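Long-range contacts in methylaspartate ammonia-lyase (Citrobacter amalonaticus, PDB 1KKR), which catalyses the reversible anti elimination of ammonia from L-threo-3-methylaspartate to give mesaconate, with magnesium as cofactor: residues Pro269-Gly274 with Lys303-Glu308; Cys325-Ile330 with Glu354-Gly359. All blocks are in the same frame, centred on the assembly; numbering follows the deposited sequence.

Contact 1 (Pro269-Gly274 with Lys303-Glu308). With MG (magnesium ion), chain C; 2AS ((2S,3S)-3-methyl-aspartic acid), chain E.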
loop_
_atom_site.group_PDB
_atom_site.type_symbol
_atom_site.label_atom_id
_atom_site.label_comp_id
_atom_site.label_asym_id
_atom_site.label_seq_id
_atom_site.Cartn_x
_atom_site.Cartn_y
_atom_site.Cartn_z
ATOM N N PRO A 269 7.362 23.469 14.144
ATOM C CA PRO A 269 8.372 23.864 13.180
ATOM C C PRO A 269 7.810 23.740 11.758
ATOM O O PRO A 269 6.939 22.892 11.481
ATOM C CB PRO A 269 9.486 22.859 13.414
ATOM C CG PRO A 269 9.307 22.375 14.776
ATOM C CD PRO A 269 7.805 22.344 14.966
ATOM N N LEU A 270 8.337 24.578 10.873
ATOM C CA LEU A 270 7.868 24.659 9.494
ATOM C C LEU A 270 8.967 24.531 8.459
ATOM O O LEU A 270 10.040 25.113 8.577
ATOM C CB LEU A 270 7.103 25.975 9.283
ATOM C CG LEU A 270 6.653 26.336 7.866
ATOM C CD1 LEU A 270 5.580 25.416 7.409
ATOM C CD2 LEU A 270 6.113 27.746 7.713
ATOM N N TYR A 271 8.656 23.765 7.422
ATOM C CA TYR A 271 9.541 23.529 6.280
ATOM C C TYR A 271 8.746 23.776 4.988
ATOM O O TYR A 271 7.599 23.291 4.822
ATOM C CB TYR A 271 10.037 22.082 6.257
ATOM C CG TYR A 271 11.175 21.715 7.230
ATOM C CD1 TYR A 271 10.984 21.721 8.596
ATOM C CD2 TYR A 271 12.412 21.361 6.760
ATOM C CE1 TYR A 271 11.987 21.383 9.466
ATOM C CE2 TYR A 271 13.422 21.042 7.610
ATOM C CZ TYR A 271 13.199 21.046 8.981
ATOM O OH TYR A 271 14.209 20.742 9.866
ATOM N N ILE A 272 9.379 24.492 4.064
ATOM C CA ILE A 272 8.774 24.809 2.789
ATOM C C ILE A 272 9.711 24.214 1.724
ATOM O O ILE A 272 10.870 24.581 1.593
ATOM C CB ILE A 272 8.615 26.313 2.587
ATOM C CG1 ILE A 272 7.636 26.965 3.590
ATOM C CG2 ILE A 272 8.233 26.601 1.143
ATOM C CD1 ILE A 272 6.249 26.488 3.672
ATOM N N GLU A 273 9.179 23.269 0.971
ATOM C CA GLU A 273 9.945 22.580 -0.062
ATOM C C GLU A 273 9.633 23.237 -1.388
ATOM O O GLU A 273 8.478 23.598 -1.670
ATOM C CB GLU A 273 9.568 21.087 -0.100
ATOM C CG GLU A 273 10.191 20.293 -1.249
ATOM C CD GLU A 273 10.029 18.789 -1.179
ATOM O OE1 GLU A 273 9.674 18.255 -0.123
ATOM O OE2 GLU A 273 10.337 18.120 -2.190
ATOM N N GLY A 274 10.688 23.379 -2.180
ATOM C CA GLY A 274 10.639 23.826 -3.561
ATOM C C GLY A 274 10.073 25.204 -3.771
ATOM O O GLY A 274 9.176 25.411 -4.582
ATOM N N LYS A 303 12.339 26.760 7.602
ATOM C CA LYS A 303 13.427 26.214 6.785
ATOM C C LYS A 303 12.959 25.907 5.351
ATOM O O LYS A 303 11.757 25.704 5.069
ATOM C CB LYS A 303 14.008 24.940 7.424
ATOM C CG LYS A 303 14.904 25.118 8.692
ATOM C CD LYS A 303 15.283 23.731 9.211
ATOM C CE LYS A 303 16.174 23.713 10.525
ATOM N NZ LYS A 303 15.713 22.653 11.524
ATOM N N ILE A 304 13.908 25.830 4.445
ATOM C CA ILE A 304 13.563 25.474 3.088
ATOM C C ILE A 304 14.295 24.230 2.620
ATOM O O ILE A 304 15.426 23.945 3.019
ATOM C CB ILE A 304 13.810 26.618 2.068
ATOM C CG1 ILE A 304 15.286 26.935 1.948
ATOM C CG2 ILE A 304 12.839 27.780 2.312
ATOM C CD1 ILE A 304 15.563 27.859 0.749
ATOM N N VAL A 305 13.615 23.539 1.723
ATOM C CA VAL A 305 14.045 22.270 1.174
ATOM C C VAL A 305 14.179 22.273 -0.369
ATOM O O VAL A 305 13.216 22.551 -1.083
ATOM C CB VAL A 305 13.001 21.155 1.471
ATOM C CG1 VAL A 305 13.528 19.785 1.003
ATOM C CG2 VAL A 305 12.578 21.092 2.949
ATOM N N ALA A 306 15.356 21.893 -0.862
ATOM C CA ALA A 306 15.585 21.684 -2.295
ATOM C C ALA A 306 14.955 20.400 -2.771
ATOM O O ALA A 306 14.890 19.432 -2.024
ATOM C CB ALA A 306 17.060 21.634 -2.563
ATOM N N ASP A 307 14.476 20.367 -4.014
ATOM C CA ASP A 307 14.074 19.089 -4.611
ATOM C C ASP A 307 14.392 19.119 -6.096
ATOM O O ASP A 307 15.356 18.507 -6.532
ATOM C CB ASP A 307 12.595 18.826 -4.298
ATOM C CG ASP A 307 12.002 17.590 -5.005
ATOM O OD1 ASP A 307 12.728 16.708 -5.505
ATOM O OD2 ASP A 307 10.765 17.403 -5.048
ATOM N N GLU A 308 13.604 19.858 -6.878
ATOM C CA GLU A 308 13.849 19.946 -8.318
ATOM C C GLU A 308 15.251 20.446 -8.601
ATOM O O GLU A 308 15.669 21.422 -8.015
ATOM C CB GLU A 308 12.846 20.887 -8.946
ATOM C CG GLU A 308 11.403 20.330 -9.061
ATOM C CD GLU A 308 10.598 20.146 -7.763
ATOM O OE1 GLU A 308 9.589 19.373 -7.836
ATOM O OE2 GLU A 308 10.889 20.788 -6.708
HETATM MG MG MG C . 9.007 18.110 -3.980
HETATM C C 2AS E . 5.990 12.135 -5.621
HETATM O O 2AS E . 5.257 11.315 -5.062
HETATM C CA 2AS E . 5.985 13.630 -5.237
HETATM N N 2AS E . 4.719 14.080 -4.625
HETATM C CB 2AS E . 7.259 13.967 -4.400
HETATM C CG 2AS E . 7.405 15.458 -4.179
HETATM O OD1 2AS E . 8.469 15.979 -3.849
HETATM C C4 2AS E . 7.396 13.309 -3.029
HETATM O OD2 2AS E . 6.427 16.152 -4.385
HETATM O OXT 2AS E . 6.751 11.732 -6.505
HETATM O O HOH W 1 8.241 18.378 -5.940
HETATM O O HOH W 2 9.423 20.114 -4.629
#

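Contact 2 (Cys325-Ile330 with Glu354-Gly359). With 2AS ((2S,3S)-3-methyl-aspartic acid), chain E.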
loop_
_atom_site.group_PDB
_atom_site.type_symbol
_atom_site.label_atom_id
_atom_site.label_comp_id
_atom_site.label_asym_id
_atom_site.label_seq_id
_atom_site.Cartn_x
_atom_site.Cartn_y
_atom_site.Cartn_z
ATOM N N CYS A 325 20.461 25.716 1.259
ATOM C CA CYS A 325 19.182 25.510 1.901
ATOM C C CYS A 325 19.429 24.616 3.111
ATOM O O CYS A 325 20.505 24.076 3.265
ATOM C CB CYS A 325 18.215 24.806 0.938
ATOM S SG CYS A 325 18.881 23.287 0.259
ATOM N N HIS A 326 18.421 24.417 3.941
ATOM C CA HIS A 326 18.568 23.649 5.184
ATOM C C HIS A 326 18.436 22.129 5.058
ATOM O O HIS A 326 18.924 21.385 5.930
ATOM C CB HIS A 326 17.492 24.131 6.141
ATOM C CG HIS A 326 17.477 25.614 6.305
ATOM N ND1 HIS A 326 18.398 26.280 7.093
ATOM C CD2 HIS A 326 16.693 26.569 5.745
ATOM C CE1 HIS A 326 18.159 27.577 7.035
ATOM N NE2 HIS A 326 17.136 27.781 6.221
HETATM N N MSE A 327 17.701 21.690 4.024
HETATM C CA MSE A 327 17.430 20.273 3.742
HETATM C C MSE A 327 17.346 20.033 2.209
HETATM O O MSE A 327 16.936 20.911 1.476
HETATM C CB MSE A 327 16.075 19.892 4.393
HETATM C CG MSE A 327 15.610 18.398 4.342
HETATM SE SE MSE A 327 13.901 18.318 5.059
HETATM C CE MSE A 327 14.094 17.449 5.951
ATOM N N VAL A 328 17.733 18.853 1.740
ATOM C CA VAL A 328 17.611 18.503 0.325
ATOM C C VAL A 328 16.883 17.186 0.219
ATOM O O VAL A 328 17.130 16.254 1.025
ATOM C CB VAL A 328 18.960 18.299 -0.386
ATOM C CG1 VAL A 328 19.729 19.605 -0.516
ATOM C CG2 VAL A 328 19.774 17.272 0.322
ATOM N N GLN A 329 15.970 17.090 -0.740
ATOM C CA GLN A 329 15.325 15.806 -0.967
ATOM C C GLN A 329 16.168 14.903 -1.836
ATOM O O GLN A 329 16.350 15.177 -3.005
ATOM C CB GLN A 329 13.902 15.891 -1.562
ATOM C CG GLN A 329 13.307 14.481 -1.685
ATOM C CD GLN A 329 11.910 14.322 -2.334
ATOM O OE1 GLN A 329 11.551 13.198 -2.696
ATOM N NE2 GLN A 329 11.130 15.382 -2.418
ATOM N N ILE A 330 16.556 13.765 -1.275
ATOM C CA ILE A 330 17.262 12.723 -1.966
ATOM C C ILE A 330 16.103 11.864 -2.508
ATOM O O ILE A 330 15.542 11.014 -1.813
ATOM C CB ILE A 330 18.122 11.937 -0.947
ATOM C CG1 ILE A 330 19.092 12.881 -0.225
ATOM C CG2 ILE A 330 18.847 10.803 -1.637
ATOM C CD1 ILE A 330 19.884 12.245 0.956
ATOM N N GLU A 354 20.696 18.800 6.304
ATOM C CA GLU A 354 19.693 17.849 6.723
ATOM C C GLU A 354 19.316 17.025 5.456
ATOM O O GLU A 354 18.949 17.583 4.414
ATOM C CB GLU A 354 18.429 18.516 7.337
ATOM C CG GLU A 354 18.648 19.430 8.561
ATOM C CD GLU A 354 17.365 20.035 9.090
ATOM O OE1 GLU A 354 16.265 19.616 8.724
ATOM O OE2 GLU A 354 17.432 20.952 9.917
ATOM N N ALA A 355 19.371 15.706 5.577
ATOM C CA ALA A 355 19.000 14.776 4.489
ATOM C C ALA A 355 17.588 14.239 4.659
ATOM O O ALA A 355 17.262 13.725 5.691
ATOM C CB ALA A 355 19.995 13.627 4.454
ATOM N N TYR A 356 16.754 14.433 3.651
ATOM C CA TYR A 356 15.408 13.950 3.595
ATOM C C TYR A 356 15.432 12.865 2.524
ATOM O O TYR A 356 15.647 13.162 1.318
ATOM C CB TYR A 356 14.561 15.102 3.122
ATOM C CG TYR A 356 13.224 14.760 2.502
ATOM C CD1 TYR A 356 12.543 13.608 2.854
ATOM C CD2 TYR A 356 12.630 15.624 1.579
ATOM C CE1 TYR A 356 11.296 13.306 2.289
ATOM C CE2 TYR A 356 11.371 15.345 1.022
ATOM C CZ TYR A 356 10.719 14.177 1.367
ATOM O OH TYR A 356 9.486 13.816 0.850
ATOM N N GLN A 357 15.302 11.614 2.977
ATOM C CA GLN A 357 15.359 10.472 2.097
ATOM C C GLN A 357 13.897 10.351 1.607
ATOM O O GLN A 357 13.046 9.837 2.325
ATOM C CB GLN A 357 15.808 9.194 2.825
ATOM C CG GLN A 357 16.324 8.078 1.893
ATOM C CD GLN A 357 16.664 6.856 2.660
ATOM O OE1 GLN A 357 17.624 6.854 3.425
ATOM N NE2 GLN A 357 15.821 5.817 2.535
ATOM N N GLY A 358 13.608 10.898 0.431
ATOM C CA GLY A 358 12.218 10.984 -0.039
ATOM C C GLY A 358 11.980 9.839 -1.034
ATOM O O GLY A 358 12.253 8.669 -0.742
ATOM N N GLY A 359 11.532 10.185 -2.232
ATOM C CA GLY A 359 11.082 9.182 -3.178
ATOM C C GLY A 359 9.822 9.604 -3.895
ATOM O O GLY A 359 9.601 10.792 -4.161
HETATM C C 2AS E . 5.990 12.135 -5.621
HETATM O O 2AS E . 5.257 11.315 -5.062
HETATM C CA 2AS E . 5.985 13.630 -5.237
HETATM N N 2AS E . 4.719 14.080 -4.625
HETATM C CB 2AS E . 7.259 13.967 -4.400
HETATM C CG 2AS E . 7.405 15.458 -4.179
HETATM O OD1 2AS E . 8.469 15.979 -3.849
HETATM C C4 2AS E . 7.396 13.309 -3.029
HETATM O OD2 2AS E . 6.427 16.152 -4.385
HETATM O OXT 2AS E . 6.751 11.732 -6.505
#

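Contact 1 (Pro269-Gly274 with Lys303-Glu308)
Glu273 and Asp307 meet at a magnesium ion: Glu273 OE2 and Asp307 OD2 each bind the metal at 2.2 Å. These two oxygens stand 3.0 Å apart, a spacing explained by the shared cation, and the carboxylate planes are turned 71° against each other. Asp238, the substrate oxygen OD1 and two waters are the other ligands. Glu308 acts from the second shell, accepting from water 1 at OE1 (2.5 Å) and from water 2 at OE2. Glu273 reaches the metal because CG lies opposite the backbone N (chi1 173°) and the chain stays extended; its second oxygen, OE1, is held by His236, while Asp307 OD1 pairs with Lys331, the proton acceptor.

At the other end of the strands, Lys303 runs alongside Tyr271. Its CB sits over one ring face, 4.0 Å from the centroid and 16° off the normal, a CH-pi contact, and its NZ donates to Tyr271 OH (2.9 Å). Both polar ends also engage Glu354, Tyr271 OH by a hydrogen bond to OE1 and Lys303 NZ by a salt bridge to OE2. Val305 CG2 meets the edge of the same ring, 3.8 Å from Tyr271 CD2.

Backbone bonds in parallel register join the two strands. Ile272 N gives to Lys303 O and its carbonyl takes Val305 N; Lys303 N to Leu270 O and Gly274 N to Val305 O extend the pairing at both ends.

The contact pairs the two strands of the beta-alpha-beta unit 270-273, 281-297, 303-306 in the parallel barrel: helix 281-297 packs on Ile304, strand 234-238 bonds to the far side of strand 270-273, and strand 327-330 flanks strand 303-306.

Contact 2 (Cys325-Ile330 with Glu354-Gly359)
Gln329 touches both the substrate and the opposing segment. Its NE2 donates to OD1 of the bound 3-methylaspartate (3.1 Å), and OE1 accepts from Gly359 N at 3.0 Å in a nearly straight bond of 170°. A fully stretched side chain, CG trans to N at chi1 -177°, carries the amide past the strand end into the site.

Tyr356 lies side by side with Gln329 and backs this chain: Gln329 CG lies over one face of the ring, 3.4 Å from Tyr356 CE2, while the amide plane is inclined 41° to the ring. Farther back, selenomethionine Met327 packs CG against Tyr356 CB (3.7 Å), its selenium approaching the ring obliquely in a Met-aromatic contact. On the reverse side of the sheet Ile330 CD1 meets Ala355 CB at 3.8 Å.

Backbone hydrogen bonds of the parallel pairing fix the register, among them Ile330 N to Tyr356 O (2.8 Å); Gly358 N to Ile330 O continues the pairing beyond strand 354-357.

Because Gly359 N engages OE1, the amide's rotation is specified and NE2 faces the substrate carboxylate oxygen that also binds magnesium, consistent with Gln329 helping to orient that carboxylate for elimination.

How the contacts relate
Following the chain from the N terminus, contact 1 closes first, with helix 281-297 inside its loop; contact 2 opens afterwards and encloses helix 339-350. The loops are therefore in series, neither nested nor crossed, and helix 313-321 lies between them. Their inner strands, 303-306 and 327-330, are neighbours in the parallel sheet, where Ala306 O and Gln329 N are 2.9 Å apart, a probable hydrogen bond. Four consecutive barrel strands are thus tied together. Side chains also bridge the contacts: Glu354 of contact 2 joins the Tyr271-Lys303 pair of contact 1 at the strand starts, whereas at the C-terminal ends both contacts converge on the bound 3-methylaspartate.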